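Local structure of glycerol dehydrogenase (Schizosaccharomyces pombe, 1TA9) at the interface of chains A and B and the interface of chains A and C. The protein oxidises glycerol to dihydroxyacetone with NAD(+) as hydride acceptor and a catalytic zinc ion, serving the assimilation of glycerol. Numbering follows the deposited sequence. Chains: chain A/B/C, glycerol dehydrogenase.

Contact 1: the interface of chains A and B. Residues chain A 73, 78, 81, 84-85; chain B 61, 63, 65.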
loop_
_atom_site.group_PDB
_atom_site.type_symbol
_atom_site.label_atom_id
_atom_site.label_comp_id
_atom_site.label_asym_id
_atom_site.label_seq_id
_atom_site.Cartn_x
_atom_site.Cartn_y
_atom_site.Cartn_z
ATOM N N VAL A 73 -12.696 39.030 3.307
ATOM C CA VAL A 73 -14.103 38.717 3.533
ATOM C C VAL A 73 -14.768 38.328 2.215
ATOM O O VAL A 73 -14.698 39.067 1.236
ATOM C CB VAL A 73 -14.828 39.936 4.153
ATOM C CG1 VAL A 73 -16.301 39.621 4.375
ATOM C CG2 VAL A 73 -14.155 40.318 5.462
ATOM N N ALA A 78 -22.392 40.126 0.041
ATOM C CA ALA A 78 -21.556 40.775 1.046
ATOM C C ALA A 78 -21.574 42.300 0.966
ATOM O O ALA A 78 -21.450 42.974 1.988
ATOM C CB ALA A 78 -20.117 40.266 0.937
ATOM N N ARG A 81 -23.535 44.271 3.265
ATOM C CA ARG A 81 -23.033 44.276 4.639
ATOM C C ARG A 81 -21.709 45.035 4.687
ATOM O O ARG A 81 -20.895 44.815 5.584
ATOM C CB ARG A 81 -22.788 42.841 5.131
ATOM C CG ARG A 81 -24.030 41.981 5.278
ATOM C CD ARG A 81 -23.671 40.593 5.806
ATOM N NE ARG A 81 -23.086 39.720 4.788
ATOM C CZ ARG A 81 -23.760 39.215 3.761
ATOM N NH1 ARG A 81 -25.048 39.499 3.609
ATOM N NH2 ARG A 81 -23.158 38.407 2.901
ATOM N N MET A 84 -20.392 46.886 8.204
ATOM C CA MET A 84 -19.867 46.106 9.324
ATOM C C MET A 84 -18.381 45.791 9.173
ATOM O O MET A 84 -17.691 45.546 10.165
ATOM C CB MET A 84 -20.674 44.818 9.534
ATOM C CG MET A 84 -20.472 43.728 8.508
ATOM S SD MET A 84 -21.406 42.243 8.985
ATOM C CE MET A 84 -20.380 41.615 10.306
ATOM N N TYR A 85 -17.886 45.817 7.939
ATOM C CA TYR A 85 -16.473 45.556 7.679
ATOM C C TYR A 85 -15.700 46.854 7.483
ATOM O O TYR A 85 -14.617 47.027 8.035
ATOM C CB TYR A 85 -16.313 44.674 6.438
ATOM C CG TYR A 85 -16.995 43.340 6.584
ATOM C CD1 TYR A 85 -16.579 42.429 7.554
ATOM C CD2 TYR A 85 -18.081 43.000 5.781
ATOM C CE1 TYR A 85 -17.226 41.216 7.726
ATOM C CE2 TYR A 85 -18.736 41.784 5.944
ATOM C CZ TYR A 85 -18.301 40.900 6.919
ATOM O OH TYR A 85 -18.938 39.695 7.088
ATOM N N SER B 61 -20.642 36.718 11.518
ATOM C CA SER B 61 -21.193 36.940 10.186
ATOM C C SER B 61 -21.385 35.619 9.445
ATOM O O SER B 61 -20.942 34.565 9.908
ATOM C CB SER B 61 -20.267 37.855 9.378
ATOM O OG SER B 61 -20.819 38.124 8.102
ATOM N N ASP B 63 -20.369 35.384 6.315
ATOM C CA ASP B 63 -19.329 35.415 5.295
ATOM C C ASP B 63 -18.114 34.577 5.689
ATOM O O ASP B 63 -17.915 34.283 6.866
ATOM C CB ASP B 63 -18.899 36.865 5.051
ATOM C CG ASP B 63 -20.052 37.743 4.591
ATOM O OD1 ASP B 63 -20.755 37.348 3.636
ATOM O OD2 ASP B 63 -20.255 38.826 5.178
ATOM N N ILE B 65 -14.445 34.404 6.380
ATOM C CA ILE B 65 -13.457 35.396 6.798
ATOM C C ILE B 65 -12.095 34.868 7.241
ATOM O O ILE B 65 -12.006 33.898 7.989
ATOM C CB ILE B 65 -14.025 36.240 7.970
ATOM C CG1 ILE B 65 -15.351 36.879 7.554
ATOM C CG2 ILE B 65 -13.009 37.289 8.406
ATOM C CD1 ILE B 65 -16.076 37.601 8.686
#

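Contact 2: the interface of chains A and C. Residues chain A 371, 415, 418-419, 422; chain C 284, 449-450.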
loop_
_atom_site.group_PDB
_atom_site.type_symbol
_atom_site.label_atom_id
_atom_site.label_comp_id
_atom_site.label_asym_id
_atom_site.label_seq_id
_atom_site.Cartn_x
_atom_site.Cartn_y
_atom_site.Cartn_z
ATOM N N LEU A 371 -0.536 26.298 -28.997
ATOM C CA LEU A 371 -0.331 27.597 -29.639
ATOM C C LEU A 371 -1.558 27.964 -30.471
ATOM O O LEU A 371 -1.899 29.141 -30.615
ATOM C CB LEU A 371 0.927 27.566 -30.519
ATOM C CG LEU A 371 2.258 27.489 -29.757
ATOM C CD1 LEU A 371 3.418 27.246 -30.717
ATOM C CD2 LEU A 371 2.461 28.781 -28.984
ATOM N N LYS A 415 7.565 25.690 -27.713
ATOM C CA LYS A 415 7.171 24.824 -28.817
ATOM C C LYS A 415 6.931 23.401 -28.325
ATOM O O LYS A 415 6.017 22.726 -28.795
ATOM C CB LYS A 415 8.245 24.822 -29.914
ATOM C CG LYS A 415 8.176 26.038 -30.835
ATOM C CD LYS A 415 9.340 26.089 -31.817
ATOM C CE LYS A 415 10.639 26.489 -31.127
ATOM N NZ LYS A 415 11.739 26.754 -32.107
ATOM N N ASP A 418 3.501 22.887 -26.935
ATOM C CA ASP A 418 2.561 22.750 -28.040
ATOM C C ASP A 418 2.527 21.319 -28.592
ATOM O O ASP A 418 1.451 20.754 -28.791
ATOM C CB ASP A 418 2.927 23.739 -29.150
ATOM C CG ASP A 418 1.908 23.760 -30.265
ATOM O OD1 ASP A 418 0.722 24.048 -29.985
ATOM O OD2 ASP A 418 2.290 23.486 -31.418
ATOM N N SER A 419 3.697 20.734 -28.841
ATOM C CA SER A 419 3.768 19.365 -29.355
ATOM C C SER A 419 3.270 18.335 -28.338
ATOM O O SER A 419 2.538 17.406 -28.697
ATOM C CB SER A 419 5.203 19.014 -29.772
ATOM O OG SER A 419 5.576 19.683 -30.968
ATOM N N GLN A 422 -0.518 18.574 -28.113
ATOM C CA GLN A 422 -1.158 18.017 -29.299
ATOM C C GLN A 422 -1.140 16.493 -29.243
ATOM O O GLN A 422 -2.098 15.840 -29.648
ATOM C CB GLN A 422 -0.457 18.494 -30.571
ATOM C CG GLN A 422 -0.705 19.956 -30.900
ATOM C CD GLN A 422 -0.196 20.323 -32.278
ATOM O OE1 GLN A 422 -0.568 19.698 -33.272
ATOM N NE2 GLN A 422 0.658 21.342 -32.345
ATOM N N ARG C 284 9.846 18.174 -33.501
ATOM C CA ARG C 284 9.611 19.614 -33.505
ATOM C C ARG C 284 10.913 20.393 -33.714
ATOM O O ARG C 284 10.892 21.599 -33.975
ATOM C CB ARG C 284 8.947 20.028 -32.184
ATOM C CG ARG C 284 8.362 21.434 -32.164
ATOM C CD ARG C 284 7.360 21.635 -33.298
ATOM N NE ARG C 284 6.740 22.959 -33.257
ATOM C CZ ARG C 284 5.595 23.237 -32.638
ATOM N NH1 ARG C 284 4.924 22.285 -32.002
ATOM N NH2 ARG C 284 5.116 24.475 -32.661
ATOM N N HIS C 449 4.499 13.369 -36.200
ATOM C CA HIS C 449 4.048 14.415 -35.289
ATOM C C HIS C 449 2.522 14.409 -35.263
ATOM O O HIS C 449 1.878 14.196 -36.291
ATOM C CB HIS C 449 4.555 15.790 -35.741
ATOM C CG HIS C 449 4.281 16.886 -34.758
ATOM N ND1 HIS C 449 3.012 17.356 -34.499
ATOM C CD2 HIS C 449 5.112 17.576 -33.939
ATOM C CE1 HIS C 449 3.071 18.287 -33.563
ATOM N NE2 HIS C 449 4.334 18.440 -33.206
ATOM N N PRO C 450 1.924 14.623 -34.081
ATOM C CA PRO C 450 0.462 14.637 -33.969
ATOM C C PRO C 450 -0.188 15.689 -34.866
ATOM O O PRO C 450 -1.314 15.434 -35.347
ATOM C CB PRO C 450 0.228 14.892 -32.476
ATOM C CG PRO C 450 1.465 15.632 -32.046
ATOM C CD PRO C 450 2.554 14.883 -32.774
ATOM O OXT PRO C 450 0.431 16.756 -35.072
HETATM O O HOH W 1 12.037 24.210 -33.993
HETATM O O HOH W 2 -0.256 19.304 -35.921
#

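Contact 1: the interface of chains A and B
The phenol ring of A:Tyr85 reaches chain B with its hydroxyl, while its two faces are covered from within chain A: CG of A:Met84 sits over the ring centre on one, and CG1 of A:Val73 lies toward the rim of the other. At the edge of the A:Arg81 guanidinium, in its plane, comes B:Asp63 OD1. This is a beta-strand interface of the deposited assembly, probably a biological one given its two-fold symmetry, in an iron-containing alcohol dehydrogenase family member; A:Val73 of strand 71-75 forms an antiparallel bridge with B:Ile65 of strand 64-67. A:Arg81 grips the B:Asp63 carboxylate side-on, NH2 giving a hydrogen bond and salt bridge of 2.7 Å to the syn lone pair of OD1, and NE meeting OD2 at 3.0 Å, nearly straight at the hydrogen. The two planes are 29° apart, hence close to coplanar. OD2 also accepts from A:Tyr85 OH at 2.5 Å through its anti lone pair, so two donors approach it from different sides. The same phenol oxygen accepts from B:Ser61 OG at 2.7 Å, chi1 of the serine (-177°) swinging OG away from its own backbone N and toward the phenol. Replacing B:Asp63 with an alanine would probably leave the A:Arg81 charge without its mate and the A:Tyr85 hydroxyl without its acceptor. Apolar contacts flank the polar cluster: B:Ile65 CD1 packs 3.9 Å from A:Tyr85 CE1, and A:Met84 CE lies 3.9 Å from B:Ser61 CB.

Contact 2: the interface of chains A and C
C:Arg284, at the end of helix 258-284, directs its guanidinium at helix 407-428 of chain A, a helix-to-helix contact joined by the C-terminal residues of chain C. Both terminal nitrogens converge on one carboxylate oxygen: NH1 meets A:Asp418 OD2 at 3.0 Å through the anti lone pair, as hydrogen bond and salt bridge, while NH2 approaches OD2 32° out of the carboxylate plane. The grip is thus end-on, and the carboxylate plane stands 81° from the guanidinium, so no flat two-oxygen pairing forms. NH1 also donates to the hydroxyl A:Ser419 OG at 2.9 Å. That oxygen, in the ring plane of C:His449, hydrogen-bonds to NE2 at 2.8 Å, with the direction not settled. A bend at chi2 (56°) turns the arginine chain across A:Lys415, whose CB lies over one guanidinium face, toward the rim. In the second shell, the backbone N of A:Leu371 donates to A:Asp418 OD1 at 2.8 Å, and A:Gln422 NE2 donates to OD2 from above the carboxylate plane. These bonds probably hold the acid in position for the arginine. C:His449 is steadied on its far nitrogen, ND1 donating at 2.7 Å to OXT of the terminal carboxylate of C:Pro450. Water 1 links A:Lys415 NZ to the backbone O of C:Arg284, and water 2, 2.7 Å from A:Gln422 OE1, lies 2.8 Å from C:Pro450 OXT.

Contact 1 and contact 2 lie about 48 Å apart, measured between the centres of their C-alpha atoms, and share no residue. Chain A takes part in both through different segments: contact 1 uses its strand 71-75, the 3-10 helix 78-81 and helix 82-86, contact 2 its helices 371-374 and 407-428. One subunit can therefore hold two neighbours at once. The interface containing contact 1 is two-fold symmetric, whereas the one containing contact 2 is not an exact two-fold. In the deposited assembly of eight copies these are two distinct kinds of joint; whether both persist in solution the structure alone does not show.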